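Local coordinates for membrane lipoprotein family protein (Aeropyrum pernix, PDB 4PEV), which binds adenosine between its two lobes and, as a BMP-family solute-binding lipoprotein, probably delivers nucleosides to an ABC transporter in the cell membrane, at residues 284-289 with 293-298; 342-347 with 356-361. All coordinates share one frame; numbering follows the deposited sequence.

Contact 1: 284-289 with 293-298; sequences SQEWYD and IIISGL
OE1 of Glu-286 is gripped by two serine hydroxyls that reach it from opposite faces of the carboxylate. Ser-296 OG, on the strand, gives the shorter bond to Glu-286 OE1, 2.6 Å, from 64° out of the carboxylate plane; Ser-284 OG, from the same loop as the glutamate, donates to that oxygen at 2.8 Å. The bend about CB-CG (chi2 90°) runs the side chain alongside the strand, with the carboxylate across it and CG 3.1 Å from Ile-293 O. OE2 is held by Arg-369 in a salt bridge and by Ser-334, so the buried charge is met on both oxygens. Cutting the side chain back to an alanine is likely to leave Arg-369 without this counter-charge and both serine hydroxyls without their shared acceptor. Further along, Ile-293 fills the inside of the turn: its CD1 lies 3.4 Å from Gln-285 O and meets the Tyr-288 ring at its edge, 3.9 Å from CD2. The loop closes where Ile-293 N donates to Asp-289 O at 2.8 Å. The whole is a crossover connection between the adjacent parallel strands 277-282 and 293-299, made by a loop without a regular helix, in one lobe of a periplasmic-binding-protein fold.

Contact 2: 342-347 with 356-361; sequences FAEIAA and LTPEKV
The methyl of Ala-343 presses against Pro-358 as the bump on helix 336-348: its CB rests 3.7 Å from Pro-358 CA and 3.9 Å from Pro-358 CB, so it meets the base of the pyrrolidine ring and the backbone beside it. With so short a side chain at this point, the CA atoms of Ala-343 and Pro-358 stand only 4.8 Å apart. The proline answers with a bump of its own. Its CG enters the shallow hollow bordered by Ala-343, Glu-344 and Ala-347, lying 3.9 Å from Glu-344 N and 4.2 Å from Ala-347 CB, one helical turn on from Ala-343. Glu-344 supplies the outer wall. Its CG, beside the backbone N (chi1 -71°), passes 4.0 Å from Pro-358 CG, the side chain crossing the ring at about a right angle, and the extended chain then carries the carboxylate onward to the exposed side. On the inner side Val-361 borders the Ala-343 methyl more loosely, its CB 4.4 Å from Ala-343 CB.

No hydrogen bond joins the two segments; the fit is one of shape. Pro-358 opens its helix directly after Thr-357, the N-cap, whose OG1 accepts from Lys-360 N at 3.3 Å. The contact therefore joins the later turns of helix 336-348 to the first turn of helix 358-372, with a short loop between them. Beyond it, a salt bridge from Glu-359 to Arg-340 ties the same two helices, Val-361 also touches Ile-339, Phe-342 and Ile-345 turn to helix 69-84, and Phe-342 also meets Ala-283 in the loop that follows strand 277-282.

The two contacts follow one another along the chain, their centres 12 Å apart, and they meet directly. Trp-287, which takes no part in pairing 284-289 with 293-298, points instead to the helices of contact 2: its CE3 lies 3.7 Å from Ala-346 CB, and its CA 3.9 Å from Val-361 CG1. Ser-284 O packs against Phe-342 CB at 3.6 Å. Loop 284-289 lies between part of strand 293-299 and the helix pair, while the strand also touches helix 358-372 directly. Contact 1 is nearer the ligand: the Gln-285 side chain is about 7 Å from adenosine; adenosine-binding Lys-299 directly follows one segment and Asp-282 lies two residues before the other, whereas contact 2 is away from the pocket.

Contact 1: 284-289 with 293-298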
ATOM      1  N   SER C 284      -7.007   4.686   3.672  1.00 28.45           N
ATOM      2  CA  SER C 284      -8.327   4.073   3.748  1.00 27.93           C
ATOM      3  C   SER C 284      -9.109   4.628   2.573  1.00 26.60           C
ATOM      4  O   SER C 284      -9.349   5.839   2.515  1.00 24.76           O
ATOM      5  CB  SER C 284      -9.061   4.408   5.060  1.00 27.71           C
ATOM      6  OG  SER C 284     -10.446   4.702   4.833  1.00 25.97           O
ATOM      7  N   GLN C 285      -9.525   3.741   1.673  1.00 25.71           N
ATOM      8  CA  GLN C 285     -10.204   4.149   0.450  1.00 27.13           C
ATOM      9  C   GLN C 285     -11.691   3.765   0.415  1.00 26.91           C
ATOM     10  O   GLN C 285     -12.319   3.834  -0.640  1.00 25.39           O
ATOM     11  CB  GLN C 285      -9.465   3.565  -0.753  1.00 27.44           C
ATOM     12  CG  GLN C 285      -8.031   4.054  -0.861  1.00 28.28           C
ATOM     13  CD  GLN C 285      -7.253   3.330  -1.940  1.00 28.86           C
ATOM     14  OE1 GLN C 285      -6.970   2.143  -1.829  1.00 30.02           O
ATOM     15  NE2 GLN C 285      -6.902   4.044  -2.985  1.00 29.79           N
ATOM     16  N   GLU C 286     -12.246   3.394   1.573  1.00 27.26           N
ATOM     17  CA  GLU C 286     -13.623   2.904   1.659  1.00 28.43           C
ATOM     18  C   GLU C 286     -14.595   3.949   1.145  1.00 28.12           C
ATOM     19  O   GLU C 286     -15.581   3.639   0.474  1.00 29.04           O
ATOM     20  CB  GLU C 286     -13.973   2.517   3.106  1.00 30.66           C
ATOM     21  CG  GLU C 286     -13.353   1.195   3.590  1.00 32.59           C
ATOM     22  CD  GLU C 286     -11.984   1.330   4.238  1.00 32.70           C
ATOM     23  OE1 GLU C 286     -11.188   2.193   3.818  1.00 34.48           O
ATOM     24  OE2 GLU C 286     -11.694   0.540   5.158  1.00 33.25           O
ATOM     25  N   TRP C 287     -14.294   5.199   1.462  1.00 27.56           N
ATOM     26  CA  TRP C 287     -15.100   6.344   1.032  1.00 27.15           C
ATOM     27  C   TRP C 287     -15.375   6.377  -0.460  1.00 26.72           C
ATOM     28  O   TRP C 287     -16.357   6.967  -0.878  1.00 26.85           O
ATOM     29  CB  TRP C 287     -14.413   7.660   1.448  1.00 27.32           C
ATOM     30  CG  TRP C 287     -13.119   7.879   0.762  1.00 26.96           C
ATOM     31  CD1 TRP C 287     -11.895   7.544   1.217  1.00 25.88           C
ATOM     32  CD2 TRP C 287     -12.931   8.446  -0.539  1.00 27.64           C
ATOM     33  NE1 TRP C 287     -10.950   7.868   0.289  1.00 26.79           N
ATOM     34  CE2 TRP C 287     -11.560   8.430  -0.798  1.00 26.47           C
ATOM     35  CE3 TRP C 287     -13.805   8.983  -1.507  1.00 29.44           C
ATOM     36  CZ2 TRP C 287     -11.020   8.919  -1.977  1.00 27.29           C
ATOM     37  CZ3 TRP C 287     -13.277   9.469  -2.680  1.00 28.72           C
ATOM     38  CH2 TRP C 287     -11.889   9.433  -2.908  1.00 28.69           C
ATOM     39  N   TYR C 288     -14.505   5.781  -1.269  1.00 28.22           N
ATOM     40  CA  TYR C 288     -14.686   5.842  -2.723  1.00 30.95           C
ATOM     41  C   TYR C 288     -15.991   5.121  -3.135  1.00 32.43           C
ATOM     42  O   TYR C 288     -16.778   5.652  -3.924  1.00 32.77           O
ATOM     43  CB  TYR C 288     -13.441   5.318  -3.468  1.00 29.95           C
ATOM     44  CG  TYR C 288     -13.522   5.410  -4.985  1.00 29.18           C
ATOM     45  CD1 TYR C 288     -13.257   6.602  -5.653  1.00 28.50           C
ATOM     46  CD2 TYR C 288     -13.858   4.294  -5.748  1.00 29.40           C
ATOM     47  CE1 TYR C 288     -13.329   6.685  -7.034  1.00 28.22           C
ATOM     48  CE2 TYR C 288     -13.936   4.365  -7.129  1.00 29.90           C
ATOM     49  CZ  TYR C 288     -13.670   5.562  -7.770  1.00 29.57           C
ATOM     50  OH  TYR C 288     -13.752   5.613  -9.148  1.00 30.28           O
ATOM     51  N   ASP C 289     -16.212   3.932  -2.575  1.00 34.57           N
ATOM     52  CA  ASP C 289     -17.513   3.253  -2.631  1.00 35.70           C
ATOM     53  C   ASP C 289     -17.601   2.273  -1.476  1.00 36.20           C
ATOM     54  O   ASP C 289     -16.988   1.216  -1.528  1.00 40.14           O
ATOM     55  CB  ASP C 289     -17.749   2.502  -3.943  1.00 36.26           C
ATOM     56  CG  ASP C 289     -19.047   1.690  -3.920  1.00 37.77           C
ATOM     57  OD1 ASP C 289     -20.030   2.083  -3.246  1.00 41.50           O
ATOM     58  OD2 ASP C 289     -19.087   0.637  -4.564  1.00 39.05           O
ATOM     59  N   ILE C 293     -16.106  -1.452  -1.053  1.00 26.23           N
ATOM     60  CA  ILE C 293     -14.749  -1.303  -0.520  1.00 26.00           C
ATOM     61  C   ILE C 293     -14.833  -1.515   0.972  1.00 25.25           C
ATOM     62  O   ILE C 293     -15.094  -0.596   1.722  1.00 24.86           O
ATOM     63  CB  ILE C 293     -14.106   0.061  -0.871  1.00 24.97           C
ATOM     64  CG1 ILE C 293     -14.118   0.246  -2.387  1.00 25.58           C
ATOM     65  CG2 ILE C 293     -12.660   0.127  -0.393  1.00 23.77           C
ATOM     66  CD1 ILE C 293     -13.795   1.651  -2.854  1.00 26.15           C
ATOM     67  N   ILE C 294     -14.605  -2.747   1.390  1.00 25.98           N
ATOM     68  CA  ILE C 294     -14.964  -3.166   2.746  1.00 26.91           C
ATOM     69  C   ILE C 294     -13.884  -2.851   3.798  1.00 26.12           C
ATOM     70  O   ILE C 294     -14.197  -2.694   4.969  1.00 26.49           O
ATOM     71  CB  ILE C 294     -15.346  -4.662   2.736  1.00 27.80           C
ATOM     72  CG1 ILE C 294     -16.255  -5.006   3.914  1.00 28.86           C
ATOM     73  CG2 ILE C 294     -14.111  -5.549   2.704  1.00 29.19           C
ATOM     74  CD1 ILE C 294     -16.601  -6.478   3.992  1.00 28.90           C
ATOM     75  N   ILE C 295     -12.629  -2.743   3.375  1.00 26.10           N
ATOM     76  CA  ILE C 295     -11.515  -2.518   4.286  1.00 27.36           C
ATOM     77  C   ILE C 295     -10.300  -2.041   3.503  1.00 28.11           C
ATOM     78  O   ILE C 295     -10.264  -2.170   2.291  1.00 28.98           O
ATOM     79  CB  ILE C 295     -11.170  -3.808   5.081  1.00 27.79           C
ATOM     80  CG1 ILE C 295     -10.324  -3.488   6.318  1.00 28.70           C
ATOM     81  CG2 ILE C 295     -10.459  -4.826   4.201  1.00 27.44           C
ATOM     82  CD1 ILE C 295     -10.599  -4.407   7.493  1.00 29.66           C
ATOM     83  N   SER C 296      -9.310  -1.485   4.188  1.00 29.81           N
ATOM     84  CA  SER C 296      -8.097  -1.013   3.524  1.00 30.81           C
ATOM     85  C   SER C 296      -6.858  -1.363   4.331  1.00 31.94           C
ATOM     86  O   SER C 296      -6.827  -1.163   5.555  1.00 33.39           O
ATOM     87  CB  SER C 296      -8.154   0.515   3.310  1.00 30.33           C
ATOM     88  OG  SER C 296      -9.307   0.904   2.564  1.00 30.04           O
ATOM     89  N   GLY C 297      -5.839  -1.883   3.654  1.00 33.28           N
ATOM     90  CA  GLY C 297      -4.502  -1.952   4.246  1.00 34.76           C
ATOM     91  C   GLY C 297      -3.940  -0.539   4.318  1.00 35.91           C
ATOM     92  O   GLY C 297      -4.069   0.226   3.364  1.00 38.35           O
ATOM     93  N   LEU C 298      -3.332  -0.170   5.439  1.00 36.25           N
ATOM     94  CA  LEU C 298      -2.791   1.184   5.586  1.00 36.41           C
ATOM     95  C   LEU C 298      -1.302   1.147   5.529  1.00 35.64           C
ATOM     96  O   LEU C 298      -0.687   0.249   6.074  1.00 36.23           O
ATOM     97  CB  LEU C 298      -3.175   1.810   6.920  1.00 36.69           C
ATOM     98  CG  LEU C 298      -4.662   1.964   7.169  1.00 37.10           C
ATOM     99  CD1 LEU C 298      -4.872   2.338   8.625  1.00 38.45           C
ATOM    100  CD2 LEU C 298      -5.258   3.004   6.235  1.00 37.88           C
TER

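Contact 2: 342-347 with 356-361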
ATOM      1  N   PHE C 342     -10.482  10.069   6.419  1.00 31.53           N
ATOM      2  CA  PHE C 342     -10.243  10.175   4.984  1.00 29.39           C
ATOM      3  C   PHE C 342     -11.502  10.512   4.273  1.00 29.63           C
ATOM      4  O   PHE C 342     -11.462  11.156   3.243  1.00 30.41           O
ATOM      5  CB  PHE C 342      -9.644   8.893   4.425  1.00 28.85           C
ATOM      6  CG  PHE C 342      -8.213   8.731   4.781  1.00 27.41           C
ATOM      7  CD1 PHE C 342      -7.253   9.472   4.123  1.00 26.86           C
ATOM      8  CD2 PHE C 342      -7.835   7.896   5.817  1.00 27.27           C
ATOM      9  CE1 PHE C 342      -5.925   9.362   4.473  1.00 27.56           C
ATOM     10  CE2 PHE C 342      -6.506   7.768   6.174  1.00 27.82           C
ATOM     11  CZ  PHE C 342      -5.546   8.505   5.498  1.00 28.05           C
ATOM     12  N   ALA C 343     -12.627  10.081   4.824  1.00 31.03           N
ATOM     13  CA  ALA C 343     -13.927  10.475   4.294  1.00 31.32           C
ATOM     14  C   ALA C 343     -14.156  11.985   4.469  1.00 32.47           C
ATOM     15  O   ALA C 343     -14.677  12.633   3.564  1.00 34.03           O
ATOM     16  CB  ALA C 343     -15.037   9.665   4.954  1.00 31.62           C
ATOM     17  N   GLU C 344     -13.760  12.534   5.620  1.00 33.79           N
ATOM     18  CA  GLU C 344     -13.768  13.990   5.862  1.00 35.32           C
ATOM     19  C   GLU C 344     -12.907  14.705   4.816  1.00 34.84           C
ATOM     20  O   GLU C 344     -13.341  15.676   4.211  1.00 34.48           O
ATOM     21  CB  GLU C 344     -13.260  14.329   7.283  1.00 38.36           C
ATOM     22  CG  GLU C 344     -14.233  13.949   8.416  1.00 41.95           C
ATOM     23  CD  GLU C 344     -13.611  13.872   9.828  1.00 44.27           C
ATOM     24  OE1 GLU C 344     -12.461  14.335  10.035  1.00 46.33           O
ATOM     25  OE2 GLU C 344     -14.298  13.354  10.752  1.00 43.57           O
ATOM     26  N   ILE C 345     -11.691  14.222   4.597  1.00 33.38           N
ATOM     27  CA  ILE C 345     -10.840  14.785   3.553  1.00 33.16           C
ATOM     28  C   ILE C 345     -11.544  14.865   2.184  1.00 32.90           C
ATOM     29  O   ILE C 345     -11.569  15.926   1.565  1.00 32.49           O
ATOM     30  CB  ILE C 345      -9.524  13.984   3.427  1.00 32.64           C
ATOM     31  CG1 ILE C 345      -8.600  14.345   4.576  1.00 32.78           C
ATOM     32  CG2 ILE C 345      -8.823  14.260   2.101  1.00 32.75           C
ATOM     33  CD1 ILE C 345      -7.489  13.347   4.796  1.00 33.03           C
ATOM     34  N   ALA C 346     -12.098  13.747   1.718  1.00 32.96           N
ATOM     35  CA  ALA C 346     -12.745  13.680   0.400  1.00 33.26           C
ATOM     36  C   ALA C 346     -14.044  14.478   0.379  1.00 35.07           C
ATOM     37  O   ALA C 346     -14.446  14.991  -0.662  1.00 35.55           O
ATOM     38  CB  ALA C 346     -13.008  12.235  -0.010  1.00 32.80           C
ATOM     39  N   ALA C 347     -14.707  14.577   1.525  1.00 37.52           N
ATOM     40  CA  ALA C 347     -15.871  15.446   1.636  1.00 39.82           C
ATOM     41  C   ALA C 347     -15.421  16.869   1.365  1.00 39.64           C
ATOM     42  O   ALA C 347     -15.794  17.455   0.351  1.00 42.72           O
ATOM     43  CB  ALA C 347     -16.524  15.329   3.009  1.00 40.40           C
ATOM     44  N   LEU C 356     -23.842  11.200   0.370  1.00 49.38           N
ATOM     45  CA  LEU C 356     -22.951  10.406   1.202  1.00 45.17           C
ATOM     46  C   LEU C 356     -22.181  11.371   2.084  1.00 41.99           C
ATOM     47  O   LEU C 356     -21.650  12.344   1.574  1.00 41.51           O
ATOM     48  CB  LEU C 356     -21.982   9.642   0.298  1.00 44.65           C
ATOM     49  CG  LEU C 356     -21.453   8.291   0.769  1.00 45.14           C
ATOM     50  CD1 LEU C 356     -22.592   7.308   0.988  1.00 45.60           C
ATOM     51  CD2 LEU C 356     -20.462   7.744  -0.254  1.00 44.51           C
ATOM     52  N   THR C 357     -22.161  11.128   3.395  1.00 39.57           N
ATOM     53  CA  THR C 357     -21.333  11.887   4.348  1.00 37.54           C
ATOM     54  C   THR C 357     -20.247  10.980   4.953  1.00 35.72           C
ATOM     55  O   THR C 357     -20.306   9.759   4.808  1.00 33.09           O
ATOM     56  CB  THR C 357     -22.185  12.469   5.508  1.00 38.61           C
ATOM     57  OG1 THR C 357     -23.057  11.457   6.046  1.00 37.35           O
ATOM     58  CG2 THR C 357     -23.002  13.677   5.032  1.00 39.12           C
ATOM     59  N   PRO C 358     -19.250  11.571   5.638  1.00 35.81           N
ATOM     60  CA  PRO C 358     -18.282  10.778   6.404  1.00 36.42           C
ATOM     61  C   PRO C 358     -18.934   9.841   7.402  1.00 38.56           C
ATOM     62  O   PRO C 358     -18.515   8.693   7.515  1.00 36.35           O
ATOM     63  CB  PRO C 358     -17.465  11.830   7.153  1.00 36.48           C
ATOM     64  CG  PRO C 358     -17.578  13.058   6.338  1.00 36.14           C
ATOM     65  CD  PRO C 358     -18.880  12.995   5.587  1.00 36.17           C
ATOM     66  N   GLU C 359     -19.951  10.324   8.118  1.00 43.48           N
ATOM     67  CA  GLU C 359     -20.663   9.478   9.073  1.00 46.30           C
ATOM     68  C   GLU C 359     -21.405   8.305   8.374  1.00 46.86           C
ATOM     69  O   GLU C 359     -21.338   7.147   8.833  1.00 43.70           O
ATOM     70  CB  GLU C 359     -21.605  10.325   9.944  1.00 49.30           C
ATOM     71  CG  GLU C 359     -22.283   9.568  11.094  1.00 51.85           C
ATOM     72  CD  GLU C 359     -21.356   8.587  11.807  1.00 55.62           C
ATOM     73  OE1 GLU C 359     -20.145   8.899  11.945  1.00 57.97           O
ATOM     74  OE2 GLU C 359     -21.832   7.497  12.222  1.00 57.19           O
ATOM     75  N   LYS C 360     -22.075   8.593   7.256  1.00 45.31           N
ATOM     76  CA  LYS C 360     -22.756   7.545   6.498  1.00 46.69           C
ATOM     77  C   LYS C 360     -21.770   6.518   5.907  1.00 44.30           C
ATOM     78  O   LYS C 360     -22.080   5.337   5.835  1.00 43.98           O
ATOM     79  CB  LYS C 360     -23.671   8.161   5.423  1.00 52.02           C
ATOM     80  CG  LYS C 360     -24.542   7.189   4.622  1.00 57.55           C
ATOM     81  CD  LYS C 360     -25.247   6.120   5.477  1.00 66.24           C
ATOM     82  CE  LYS C 360     -26.726   6.392   5.740  1.00 69.85           C
ATOM     83  NZ  LYS C 360     -27.587   5.859   4.641  1.00 72.66           N
ATOM     84  N   VAL C 361     -20.575   6.952   5.517  1.00 42.48           N
ATOM     85  CA  VAL C 361     -19.560   6.026   5.002  1.00 39.85           C
ATOM     86  C   VAL C 361     -19.170   4.989   6.049  1.00 39.81           C
ATOM     87  O   VAL C 361     -19.033   3.821   5.730  1.00 41.83           O
ATOM     88  CB  VAL C 361     -18.285   6.759   4.520  1.00 40.05           C
ATOM     89  CG1 VAL C 361     -17.098   5.802   4.388  1.00 40.07           C
ATOM     90  CG2 VAL C 361     -18.537   7.461   3.191  1.00 39.44           C
TER